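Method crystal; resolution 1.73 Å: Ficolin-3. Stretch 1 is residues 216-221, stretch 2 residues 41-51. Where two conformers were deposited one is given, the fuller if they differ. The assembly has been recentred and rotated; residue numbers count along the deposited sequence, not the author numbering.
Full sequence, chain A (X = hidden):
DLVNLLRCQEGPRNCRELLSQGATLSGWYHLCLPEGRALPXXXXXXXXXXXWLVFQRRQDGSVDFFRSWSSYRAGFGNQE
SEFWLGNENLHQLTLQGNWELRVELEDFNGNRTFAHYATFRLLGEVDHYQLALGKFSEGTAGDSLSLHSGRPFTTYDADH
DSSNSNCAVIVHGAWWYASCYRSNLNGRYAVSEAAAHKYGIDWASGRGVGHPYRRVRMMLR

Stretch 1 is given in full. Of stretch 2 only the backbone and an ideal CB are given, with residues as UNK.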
ATOM      1  N   VAL A 216      17.157  -0.410   2.393  1.00 20.75           N
ATOM      2  CA  VAL A 216      17.743  -1.733   2.196  1.00 19.86           C
ATOM      3  C   VAL A 216      16.629  -2.702   1.827  1.00 17.36           C
ATOM      4  O   VAL A 216      15.512  -2.553   2.307  1.00 16.38           O
ATOM      5  CB  VAL A 216      18.396  -2.233   3.513  1.00 21.00           C
ATOM      6  CG1 VAL A 216      18.910  -3.658   3.351  1.00 23.65           C
ATOM      7  CG2 VAL A 216      19.522  -1.286   3.955  1.00 23.29           C
ATOM      8  N   ARG A 217      16.918  -3.693   0.989  1.00 16.43           N
ATOM      9  CA  ARG A 217      15.988  -4.820   0.814  1.00 15.98           C
ATOM     10  C   ARG A 217      16.790  -6.100   0.776  1.00 15.11           C
ATOM     11  O   ARG A 217      17.915  -6.093   0.292  1.00 15.83           O
ATOM     12  CB  ARG A 217      15.177  -4.718  -0.477  1.00 17.70           C
ATOM     13  CG  ARG A 217      14.305  -3.468  -0.611  1.00 20.08           C
ATOM     14  CD  ARG A 217      13.276  -3.654  -1.714  1.00 20.68           C
ATOM     15  NE  ARG A 217      13.852  -3.850  -3.042  1.00 21.77           N
ATOM     16  CZ  ARG A 217      13.121  -4.169  -4.105  1.00 22.11           C
ATOM     17  NH1 ARG A 217      11.812  -4.323  -3.971  1.00 21.10           N
ATOM     18  NH2 ARG A 217      13.678  -4.326  -5.295  1.00 22.97           N
ATOM     19  N   MET A 218      16.214  -7.190   1.289  1.00 13.87           N
ATOM     20  CA  MET A 218      16.806  -8.524   1.111  1.00 12.98           C
ATOM     21  C   MET A 218      15.778  -9.411   0.433  1.00 13.15           C
ATOM     22  O   MET A 218      14.612  -9.449   0.843  1.00 12.26           O
ATOM     23  CB  MET A 218      17.218  -9.132   2.458  1.00 13.04           C
ATOM     24  CG  MET A 218      18.088  -8.215   3.335  1.00 14.40           C
ATOM     25  SD  MET A 218      18.493  -8.932   4.956  1.00 17.02           S
ATOM     26  CE  MET A 218      19.709 -10.176   4.518  1.00 16.13           C
ATOM     27  N   MET A 219      16.195 -10.148  -0.594  1.00 13.03           N
ATOM     28  CA  MET A 219      15.215 -10.827  -1.424  1.00 14.28           C
ATOM     29  C   MET A 219      15.741 -12.156  -1.962  1.00 13.47           C
ATOM     30  O   MET A 219      16.948 -12.324  -2.127  1.00 12.82           O
ATOM     31  CB  MET A 219      14.778  -9.903  -2.571  1.00 16.85           C
ATOM     32  CG  MET A 219      15.929  -9.241  -3.316  1.00 19.47           C
ATOM     33  SD  MET A 219      15.562  -7.570  -3.982  1.00 25.18           S
ATOM     34  CE  MET A 219      14.350  -7.998  -5.186  1.00 22.31           C
ATOM     35  N   LEU A 220      14.823 -13.084  -2.222  1.00 14.08           N
ATOM     36  CA  LEU A 220      15.148 -14.436  -2.677  1.00 14.03           C
ATOM     37  C   LEU A 220      14.476 -14.806  -3.983  1.00 16.09           C
ATOM     38  O   LEU A 220      13.314 -14.444  -4.239  1.00 14.55           O
ATOM     39  CB  LEU A 220      14.662 -15.459  -1.635  1.00 14.51           C
ATOM     40  CG  LEU A 220      15.171 -15.316  -0.215  1.00 14.93           C
ATOM     41  CD1 LEU A 220      14.481 -16.347   0.673  1.00 16.90           C
ATOM     42  CD2 LEU A 220      16.690 -15.461  -0.165  1.00 15.38           C
ATOM     43  N   ARG A 221      15.176 -15.585  -4.802  1.00 17.48           N
ATOM     44  CA  ARG A 221      14.559 -16.109  -6.010  1.00 20.35           C
ATOM     45  C   ARG A 221      15.092 -17.499  -6.352  1.00 21.42           C
ATOM     46  O   ARG A 221      16.305 -17.731  -6.387  1.00 23.50           O
ATOM     47  CB  ARG A 221      14.772 -15.148  -7.183  1.00 19.78           C
ATOM     48  CG  ARG A 221      14.185 -15.645  -8.496  1.00 21.33           C
ATOM     49  CD  ARG A 221      14.270 -14.590  -9.597  1.00 23.55           C
ATOM     50  NE  ARG A 221      15.635 -14.372 -10.087  1.00 24.63           N
ATOM     51  CZ  ARG A 221      15.945 -13.508 -11.052  1.00 26.22           C
ATOM     52  NH1 ARG A 221      14.989 -12.786 -11.626  1.00 25.75           N
ATOM     53  NH2 ARG A 221      17.207 -13.361 -11.448  1.00 26.07           N
ATOM     54  OXT ARG A 221      14.317 -18.415  -6.618  1.00 23.56           O
ATOM     55  N   UNK A  41       3.306 -12.396   1.078  1.00 14.10           N
ATOM     56  CA  UNK A  41       4.697 -12.030   0.831  1.00 13.22           C
ATOM     57  C   UNK A  41       4.714 -10.951  -0.234  1.00 13.09           C
ATOM     58  O   UNK A  41       3.781 -10.860  -1.036  1.00 14.29           O
ATOM     59  CB  UNK A  41       5.531 -13.240   0.405  1.00 13.22           C
ATOM     60  N   UNK A  42       5.773 -10.147  -0.236  1.00 12.84           N
ATOM     61  CA  UNK A  42       5.967  -9.143  -1.282  1.00 12.45           C
ATOM     62  C   UNK A  42       6.800  -9.716  -2.400  1.00 12.48           C
ATOM     63  O   UNK A  42       7.945 -10.128  -2.173  1.00 13.84           O
ATOM     64  CB  UNK A  42       6.629  -7.883  -0.720  1.00 12.45           C
ATOM     65  N   UNK A  43       6.223  -9.764  -3.602  1.00 13.15           N
ATOM     66  CA  UNK A  43       6.950 -10.240  -4.781  1.00 13.20           C
ATOM     67  C   UNK A  43       7.395  -9.045  -5.601  1.00 14.80           C
ATOM     68  O   UNK A  43       6.571  -8.189  -5.941  1.00 14.47           O
ATOM     69  CB  UNK A  43       6.088 -11.183  -5.623  1.00 13.20           C
ATOM     70  N   UNK A  44       8.686  -8.982  -5.901  1.00 15.37           N
ATOM     71  CA  UNK A  44       9.182  -7.962  -6.830  1.00 16.52           C
ATOM     72  C   UNK A  44       9.192  -8.615  -8.198  1.00 17.33           C
ATOM     73  O   UNK A  44       9.971  -9.532  -8.451  1.00 16.66           O
ATOM     74  CB  UNK A  44      10.567  -7.441  -6.440  1.00 16.52           C
ATOM     75  N   UNK A  45       8.310  -8.152  -9.074  1.00 19.08           N
ATOM     76  CA  UNK A  45       8.129  -8.783 -10.372  1.00 20.63           C
ATOM     77  C   UNK A  45       8.872  -8.048 -11.480  1.00 23.30           C
ATOM     78  O   UNK A  45       8.694  -8.359 -12.655  1.00 23.49           O
ATOM     79  CB  UNK A  45       6.639  -8.861 -10.711  1.00 20.63           C
ATOM     80  N   UNK A  46       9.719  -7.089 -11.113  0.50 24.49           N
ATOM     81  CA  UNK A  46      10.332  -6.207 -12.114  0.50 26.61           C
ATOM     82  C   UNK A  46      11.866  -6.146 -12.094  0.50 28.02           C
ATOM     83  O   UNK A  46      12.501  -6.157 -13.151  0.50 28.67           O
ATOM     84  CB  UNK A  46       9.787  -4.791 -11.920  0.50 26.61           C
ATOM     85  N   UNK A  47      12.466  -6.074 -10.909  1.00 29.48           N
ATOM     86  CA  UNK A  47      13.916  -5.988 -10.821  1.00 32.18           C
ATOM     87  C   UNK A  47      14.616  -7.270 -11.245  1.00 33.11           C
ATOM     88  O   UNK A  47      14.286  -8.358 -10.772  1.00 33.84           O
ATOM     89  CB  UNK A  47      14.326  -5.632  -9.391  1.00 32.18           C
ATOM     90  N   UNK A  48      15.565  -7.131 -12.170  1.00 34.15           N
ATOM     91  CA  UNK A  48      16.434  -8.235 -12.562  1.00 34.43           C
ATOM     92  C   UNK A  48      15.649  -9.412 -13.133  1.00 33.24           C
ATOM     93  O   UNK A  48      16.004 -10.570 -12.920  1.00 34.06           O
ATOM     94  CB  UNK A  48      17.262  -8.699 -11.362  1.00 34.43           C
ATOM     95  N   UNK A  49      14.575  -9.121 -13.851  1.00 31.33           N
ATOM     96  CA  UNK A  49      13.803 -10.177 -14.482  1.00 29.73           C
ATOM     97  C   UNK A  49      12.575 -10.580 -13.690  1.00 28.28           C
ATOM     98  O   UNK A  49      11.687 -11.250 -14.215  1.00 28.07           O
ATOM     99  CB  UNK A  49      14.691 -11.404 -14.701  1.00 29.73           C
ATOM    100  N   UNK A  50      12.520 -10.171 -12.425  1.00 26.07           N
ATOM    101  CA  UNK A  50      11.340 -10.413 -11.595  1.00 23.88           C
ATOM    102  C   UNK A  50      11.310 -11.790 -10.952  1.00 22.27           C
ATOM    103  O   UNK A  50      12.119 -12.662 -11.282  1.00 23.12           O
ATOM    104  CB  UNK A  50      10.076 -10.229 -12.437  1.00 23.88           C
ATOM    105  N   UNK A  51      10.371 -11.978 -10.030  1.00 19.68           N
ATOM    106  CA  UNK A  51      10.201 -13.257  -9.329  1.00 18.55           C
ATOM    107  C   UNK A  51      10.899 -13.317  -7.977  1.00 17.26           C
ATOM    108  O   UNK A  51      11.140 -14.410  -7.438  1.00 17.84           O
ATOM    109  CB  UNK A  51      10.722 -14.396 -10.208  1.00 18.55           C
TER

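Position 41 lies on a strand, and nothing of stretch 1 comes within 5.5 Å of its ideal CB. The extended backbone suits a beta-branched residue among others. It is Val41.

Position 42 points toward stretch 1, but its CB is distant. A long or wide side chain could reach the end of Arg217; a small one could not. It is Phe42. Its CE2 comes to 4.3 Å from Arg217 NH1, near the plane of the guanidinium.

Position 43 is out of reach, so stretch 1 sets no preference. It is Cys43, bonded covalently to a group elsewhere in the structure.

Position 44 points toward stretch 1. Its ideal CB is 4.2 Å from Arg217 NH1 and 4.0 Å from Met219 CE. A positive charge is close, so a short acid fits well, and a small polar acceptor could also serve. It is Asp44. Its OD2 forms a salt bridge with Arg217 NH2 at 2.7 Å, although the place of OD2 is less sure in the model. Its OD1 accepts hydrogen bonds from the backbone N of position 46 (2.8 Å) and of position 47 (2.9 Å).

Positions 45 and 46 are out of reach and could carry many side chains. They are Met45 and Asp46.

Position 47 points toward stretch 1, with its ideal CB 4.3 Å from Arg217 NH2 and 4.8 Å from Met219 CE. A small or medium side chain, polar or aliphatic, would suit this mixed setting. It is Thr47. Its OG1 lies 3.6 Å from Met219 CE, and its CG2 is 3.6 Å from Arg217 NH2.

Position 48 has positive phi (60°), which glycine, asparagine or aspartate tolerate readily. Its CB points toward stretch 1, 4.7 Å from Arg221 NH2, so an acid is plausible. It is Glu48, but the end of its side chain leads away. Its backbone O does the work, accepting a hydrogen bond from Arg221 NH1 at 2.8 Å.

Position 49 has phi 98°, and a CB would be jammed against the preceding carbonyl O and 3.4 Å from Arg221 NH1. Glycine is called for: Gly49.

Position 50 also has positive phi (84°), and its ideal CB would clash with the O of Met45, at 2.3 Å. It is Gly50, whose O accepts a hydrogen bond from Arg221 NH1 at 2.9 Å.

Position 51 again calls for glycine, since a CB would press on the preceding carbonyl O. It is Gly51, with its O 3.5 Å from Arg221 CG.

Stretch 2 41-51: VFCDMDTEGGG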
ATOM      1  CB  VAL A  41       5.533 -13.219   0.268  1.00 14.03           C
ATOM      2  CG1 VAL A  41       5.528 -14.404   1.245  1.00 15.00           C
ATOM      3  CG2 VAL A  41       4.991 -13.622  -1.082  1.00 14.07           C
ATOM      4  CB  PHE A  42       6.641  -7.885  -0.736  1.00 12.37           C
ATOM      5  CG  PHE A  42       6.690  -6.766  -1.735  1.00 13.36           C
ATOM      6  CD1 PHE A  42       5.643  -5.850  -1.816  1.00 13.79           C
ATOM      7  CD2 PHE A  42       7.755  -6.647  -2.610  1.00 13.87           C
ATOM      8  CE1 PHE A  42       5.666  -4.826  -2.745  1.00 13.07           C
ATOM      9  CE2 PHE A  42       7.782  -5.615  -3.559  1.00 14.30           C
ATOM     10  CZ  PHE A  42       6.731  -4.705  -3.610  1.00 14.60           C
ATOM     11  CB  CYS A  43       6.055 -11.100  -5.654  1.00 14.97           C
ATOM     12  SG  CYS A  43       5.551 -12.671  -4.915  1.00 16.94           S
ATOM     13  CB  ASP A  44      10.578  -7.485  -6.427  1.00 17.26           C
ATOM     14  CG  ASP A  44      11.152  -6.458  -7.393  1.00 20.56           C
ATOM     15  OD1 ASP A  44      10.780  -6.476  -8.583  1.00 21.35           O
ATOM     16  OD2 ASP A  44      11.985  -5.634  -6.952  1.00 23.09           O
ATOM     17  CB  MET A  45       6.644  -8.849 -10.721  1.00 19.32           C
ATOM     18  CG  MET A  45       5.792  -9.656  -9.725  1.00 17.59           C
ATOM     19  SD  MET A  45       6.522 -11.279  -9.431  1.00 16.88           S
ATOM     20  CE  MET A  45       5.058 -12.198  -8.926  1.00 14.92           C
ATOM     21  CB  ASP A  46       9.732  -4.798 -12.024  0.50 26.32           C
ATOM     22  CG  ASP A  46       9.756  -4.067 -13.359  0.50 26.28           C
ATOM     23  OD1 ASP A  46      10.511  -4.500 -14.257  0.50 26.68           O
ATOM     24  OD2 ASP A  46       9.014  -3.074 -13.512  0.50 25.22           O
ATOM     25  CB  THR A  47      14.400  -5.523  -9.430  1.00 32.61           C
ATOM     26  OG1 THR A  47      14.533  -6.648  -8.562  1.00 35.60           O
ATOM     27  CG2 THR A  47      13.439  -4.516  -8.841  1.00 33.50           C
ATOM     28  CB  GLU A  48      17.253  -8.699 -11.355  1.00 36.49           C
ATOM     29  CG  GLU A  48      18.624  -9.240 -11.687  1.00 39.36           C
ATOM     30  CD  GLU A  48      19.694  -8.177 -11.598  1.00 42.58           C
ATOM     31  OE1 GLU A  48      19.581  -7.145 -12.300  1.00 43.49           O
ATOM     32  OE2 GLU A  48      20.654  -8.377 -10.817  1.00 44.82           O
TER
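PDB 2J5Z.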